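Local coordinates for protein gdp-l-fucose synthetase (Naegleria fowleri, PDB 6AQZ) that probably makes GDP-L-fucose by NADPH-dependent epimerisation and reduction of a keto-deoxymannose nucleotide, and is seen here with NADP bound, at residues A39-I43 against S240-R245; R235-Y239 against L262-E266. All coordinates share one frame. Numbering follows the deposited sequence.

Contact 1 (A39-I43 against S240-R245); sequences AVEHI and SHDAAR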
loop_
_atom_site.group_PDB
_atom_site.type_symbol
_atom_site.label_atom_id
_atom_site.label_comp_id
_atom_site.label_asym_id
_atom_site.label_seq_id
_atom_site.Cartn_x
_atom_site.Cartn_y
_atom_site.Cartn_z
ATOM N N ALA A 39 15.998 8.644 22.568
ATOM C CA ALA A 39 17.369 8.907 22.156
ATOM C C ALA A 39 17.497 10.297 21.533
ATOM O O ALA A 39 18.409 11.059 21.878
ATOM C CB ALA A 39 17.828 7.821 21.192
ATOM N N VAL A 40 16.557 10.665 20.653
ATOM C CA VAL A 40 16.567 12.013 20.094
ATOM C C VAL A 40 16.469 13.049 21.210
ATOM O O VAL A 40 17.200 14.048 21.215
ATOM C CB VAL A 40 15.442 12.174 19.051
ATOM C CG1 VAL A 40 15.322 13.625 18.613
ATOM C CG2 VAL A 40 15.695 11.274 17.851
ATOM N N GLU A 41 15.580 12.819 22.179
ATOM C CA GLU A 41 15.426 13.753 23.295
ATOM C C GLU A 41 16.726 13.890 24.092
ATOM O O GLU A 41 17.070 14.982 24.563
ATOM C CB GLU A 41 14.287 13.293 24.202
ATOM C CG GLU A 41 14.046 14.198 25.406
ATOM C CD GLU A 41 12.982 13.670 26.352
ATOM O OE1 GLU A 41 12.780 12.433 26.433
ATOM O OE2 GLU A 41 12.328 14.506 27.002
ATOM N N HIS A 42 17.455 12.788 24.259
ATOM C CA HIS A 42 18.730 12.822 24.963
ATOM C C HIS A 42 19.774 13.633 24.187
ATOM O O HIS A 42 20.475 14.466 24.766
ATOM C CB HIS A 42 19.198 11.393 25.223
ATOM C CG HIS A 42 20.574 11.303 25.805
ATOM N ND1 HIS A 42 21.654 10.833 25.090
ATOM C CD2 HIS A 42 21.046 11.628 27.033
ATOM C CE1 HIS A 42 22.735 10.876 25.851
ATOM N NE2 HIS A 42 22.393 11.353 27.035
ATOM N N ILE A 43 19.903 13.401 22.877
ATOM C CA ILE A 43 20.880 14.148 22.092
ATOM C C ILE A 43 20.516 15.630 22.053
ATOM O O ILE A 43 21.373 16.500 22.256
ATOM C CB ILE A 43 20.989 13.558 20.677
ATOM C CG1 ILE A 43 21.553 12.141 20.750
ATOM C CG2 ILE A 43 21.831 14.479 19.762
ATOM C CD1 ILE A 43 22.863 12.080 21.502
ATOM N N SER A 240 20.873 3.440 19.788
ATOM C CA SER A 240 19.852 4.457 19.572
ATOM C C SER A 240 20.401 5.878 19.675
ATOM O O SER A 240 19.947 6.761 18.940
ATOM C CB SER A 240 18.702 4.240 20.552
ATOM O OG SER A 240 19.144 4.435 21.877
ATOM N N HIS A 241 21.371 6.138 20.564
ATOM C CA HIS A 241 21.924 7.493 20.608
ATOM C C HIS A 241 22.668 7.835 19.310
ATOM O O HIS A 241 22.578 8.965 18.810
ATOM C CB HIS A 241 22.842 7.660 21.815
ATOM C CG HIS A 241 22.126 7.589 23.122
ATOM N ND1 HIS A 241 22.774 7.707 24.333
ATOM C CD2 HIS A 241 20.817 7.410 23.411
ATOM C CE1 HIS A 241 21.895 7.608 25.312
ATOM N NE2 HIS A 241 20.700 7.419 24.781
ATOM N N ASP A 242 23.388 6.866 18.740
ATOM C CA ASP A 242 23.999 7.081 17.435
ATOM C C ASP A 242 22.938 7.296 16.352
ATOM O O ASP A 242 23.054 8.220 15.533
ATOM C CB ASP A 242 24.888 5.896 17.075
ATOM C CG ASP A 242 26.125 5.821 17.900
ATOM O OD1 ASP A 242 26.421 6.774 18.664
ATOM O OD2 ASP A 242 26.821 4.796 17.759
ATOM N N ALA A 243 21.886 6.472 16.349
ATOM C CA ALA A 243 20.811 6.653 15.373
ATOM C C ALA A 243 20.190 8.038 15.498
ATOM O O ALA A 243 19.845 8.666 14.486
ATOM C CB ALA A 243 19.733 5.580 15.550
ATOM N N ALA A 244 20.048 8.527 16.741
ATOM C CA ALA A 244 19.491 9.857 16.972
ATOM C C ALA A 244 20.373 10.961 16.377
ATOM O O ALA A 244 19.857 11.975 15.890
ATOM C CB ALA A 244 19.285 10.082 18.480
ATOM N N ARG A 245 21.702 10.817 16.471
ATOM C CA ARG A 245 22.602 11.796 15.866
ATOM C C ARG A 245 22.538 11.731 14.336
ATOM O O ARG A 245 22.524 12.770 13.658
ATOM C CB ARG A 245 24.035 11.577 16.369
ATOM C CG ARG A 245 24.249 11.953 17.837
ATOM C CD ARG A 245 25.727 11.969 18.207
ATOM N NE ARG A 245 26.277 10.622 18.224
ATOM C CZ ARG A 245 27.318 10.203 17.513
ATOM N NH1 ARG A 245 27.957 11.023 16.680
ATOM N NH2 ARG A 245 27.713 8.943 17.640
#

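Contact 2 (R235-Y239 against L262-E266); sequences RQFLY and LCVSE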
loop_
_atom_site.group_PDB
_atom_site.type_symbol
_atom_site.label_atom_id
_atom_site.label_comp_id
_atom_site.label_asym_id
_atom_site.label_seq_id
_atom_site.Cartn_x
_atom_site.Cartn_y
_atom_site.Cartn_z
ATOM N N ARG A 235 24.317 -10.004 12.605
ATOM C CA ARG A 235 23.372 -8.903 12.527
ATOM C C ARG A 235 24.097 -7.581 12.702
ATOM O O ARG A 235 25.154 -7.516 13.325
ATOM C CB ARG A 235 22.277 -9.013 13.601
ATOM C CG ARG A 235 21.333 -10.187 13.421
ATOM C CD ARG A 235 20.666 -10.189 12.042
ATOM N NE ARG A 235 19.798 -11.356 11.899
ATOM C CZ ARG A 235 20.109 -12.450 11.213
ATOM N NH1 ARG A 235 21.268 -12.540 10.572
ATOM N NH2 ARG A 235 19.246 -13.454 11.154
ATOM N N GLN A 236 23.508 -6.530 12.145
ATOM C CA GLN A 236 23.957 -5.160 12.340
ATOM C C GLN A 236 23.104 -4.516 13.430
ATOM O O GLN A 236 21.874 -4.571 13.362
ATOM C CB GLN A 236 23.841 -4.382 11.032
ATOM C CG GLN A 236 24.996 -4.588 10.066
ATOM C CD GLN A 236 24.597 -4.387 8.602
ATOM O OE1 GLN A 236 23.488 -4.737 8.184
ATOM N NE2 GLN A 236 25.483 -3.769 7.835
ATOM N N PHE A 237 23.751 -3.933 14.442
ATOM C CA PHE A 237 23.069 -3.337 15.595
ATOM C C PHE A 237 23.488 -1.886 15.742
ATOM O O PHE A 237 24.687 -1.592 15.818
ATOM C CB PHE A 237 23.378 -4.081 16.907
ATOM C CG PHE A 237 22.831 -5.489 16.960
ATOM C CD1 PHE A 237 21.491 -5.720 17.252
ATOM C CD2 PHE A 237 23.652 -6.580 16.696
ATOM C CE1 PHE A 237 20.986 -6.998 17.302
ATOM C CE2 PHE A 237 23.160 -7.862 16.739
ATOM C CZ PHE A 237 21.821 -8.076 17.035
ATOM N N LEU A 238 22.509 -0.983 15.820
ATOM C CA LEU A 238 22.784 0.450 15.880
ATOM C C LEU A 238 22.311 1.006 17.211
ATOM O O LEU A 238 21.124 0.904 17.538
ATOM C CB LEU A 238 22.120 1.198 14.717
ATOM C CG LEU A 238 22.426 2.694 14.618
ATOM C CD1 LEU A 238 23.949 2.914 14.472
ATOM C CD2 LEU A 238 21.662 3.310 13.446
ATOM N N TYR A 239 23.241 1.593 17.968
ATOM C CA TYR A 239 22.909 2.253 19.227
ATOM C C TYR A 239 21.938 3.398 18.991
ATOM O O TYR A 239 22.175 4.263 18.144
ATOM C CB TYR A 239 24.190 2.779 19.889
ATOM C CG TYR A 239 24.052 3.284 21.312
ATOM C CD1 TYR A 239 23.095 2.758 22.174
ATOM C CD2 TYR A 239 24.916 4.262 21.806
ATOM C CE1 TYR A 239 22.986 3.208 23.482
ATOM C CE2 TYR A 239 24.825 4.720 23.120
ATOM C CZ TYR A 239 23.856 4.189 23.955
ATOM O OH TYR A 239 23.742 4.633 25.251
ATOM N N LEU A 262 20.151 4.030 7.995
ATOM C CA LEU A 262 20.933 4.268 9.205
ATOM C C LEU A 262 21.351 2.901 9.728
ATOM O O LEU A 262 20.544 2.188 10.330
ATOM C CB LEU A 262 20.109 5.028 10.230
ATOM C CG LEU A 262 19.378 6.312 9.808
ATOM C CD1 LEU A 262 18.758 7.013 11.039
ATOM C CD2 LEU A 262 20.286 7.248 9.039
ATOM N N CYS A 263 22.607 2.533 9.502
ATOM C CA CYS A 263 23.106 1.253 9.981
ATOM C C CYS A 263 24.620 1.336 10.090
ATOM O O CYS A 263 25.233 2.378 9.849
ATOM C CB CYS A 263 22.694 0.094 9.078
ATOM S SG CYS A 263 23.459 0.135 7.467
ATOM N N VAL A 264 25.217 0.232 10.510
ATOM C CA VAL A 264 26.644 0.145 10.665
ATOM C C VAL A 264 27.209 -0.560 9.442
ATOM O O VAL A 264 26.483 -1.163 8.656
ATOM C CB VAL A 264 27.028 -0.590 11.965
ATOM C CG1 VAL A 264 26.409 0.101 13.164
ATOM C CG2 VAL A 264 26.566 -2.025 11.888
ATOM N N SER A 265 28.526 -0.487 9.278
ATOM C CA SER A 265 29.182 -1.147 8.161
ATOM C C SER A 265 29.085 -2.661 8.318
ATOM O O SER A 265 28.746 -3.187 9.386
ATOM C CB SER A 265 30.647 -0.730 8.072
ATOM O OG SER A 265 31.403 -1.358 9.096
ATOM N N GLU A 266 29.392 -3.368 7.234
ATOM C CA GLU A 266 29.390 -4.824 7.300
ATOM C C GLU A 266 30.452 -5.330 8.263
ATOM O O GLU A 266 30.249 -6.360 8.913
ATOM C CB GLU A 266 29.580 -5.432 5.912
ATOM C CG GLU A 266 29.417 -6.950 5.863
ATOM C CD GLU A 266 29.318 -7.483 4.436
ATOM O OE1 GLU A 266 28.954 -6.698 3.525
ATOM O OE2 GLU A 266 29.605 -8.682 4.221
#

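Contact 1 (A39-I43 against S240-R245)
Two helices can pack closely wherever small side chains meet, and helices 35-46 and 240-253 illustrate the principle. The axes of segments 39-43 and 240-245 approach to 8.2 Å and cross at -70°. Ala244 sits at the centre: its CB lies 3.8 Å from Ala39 CB, 3.8 Å from Val40 CG2 and 3.8 Å from Ile43 CG1. Val40 (t) reaches Ala244 from the side, while Ile43 (mm) swings its CD1 to 3.9 Å from Arg245 CG. Towards solvent, His42 (chi1 t) and His241 (chi1 m) extend until their rings form an offset stack, centroids 4.2 Å apart and planes at 26°. Ala39 CB sits at the edge of the His241 ring, 3.7 Å from CD2. In the family's Rossmann fold, helix 35-46 starts within the probable GxGxxG motif, whose last glycine lies in its first turn. Arg245 NH2 meets Asp242 OD1 at 2.7 Å in a salt bridge within its own helix. With no hydrogen bond between the two segments, they are held by apolar fit and ring stacking.

Contact 2 (R235-Y239 against L262-E266)
A strand can pack against the loop that leaves a neighbouring strand, as the run from Arg235 to Tyr239 demonstrates. Arg235 stays out of reach of residues 262-266 and joins Lys270 through the backbone instead. Gln236 turns toward them: its CG touches Val264 CG2 at 3.5 Å, and its NE2 lies 2.9 Å from Val264 O while donating a hydrogen bond to Ser304 O. The CA-to-CB bond of Phe237 points away, yet its carbonyl O meets Val264 CG1 at 3.6 Å, so the valine is gripped by backbone as well as side chains. In the Rossmann-type sheet, strands 234-239 and 260-262 both run parallel to strand 184-194, with helix 240-253 between them in the chain, a beta-alpha-beta connection. Leu238 packs against Ala243 and Met246 of that helix; its CD2 lies 3.5 Å from Leu262 O and 4.0 Å from Leu262 CB, and its CD1 lies 4.0 Å from Val264 CG1. Its backbone bonds to Asn192 and Phe194, whereas that of Leu262 bonds to Ile189 and Thr191, so strand 184-194 holds both. Tyr239, at the N-cap position of the helix, has its side-chain end leading away, its OH hydrogen-bonded to Glu327.

Followed from the N terminus, the chain opens contact 1 at 39-43, in the first helix of the nucleotide-binding fold, and then passes through most of the central sheet before reaching 235-239, where contact 2 opens. The next residues, 240-245, close contact 1 over a loop of 196 residues; 262-266 closes contact 2 over a far shorter one of 22. The two therefore cross rather than nest, and strand 234-239 running straight into helix 240-253 is the junction they share. They also touch: Ala243 CB lies 3.6 Å from Leu238 CD2. Together they tie helix 35-46 to helix 240-253, and strand 234-239 to the end of strand 260-262 and the loop after it.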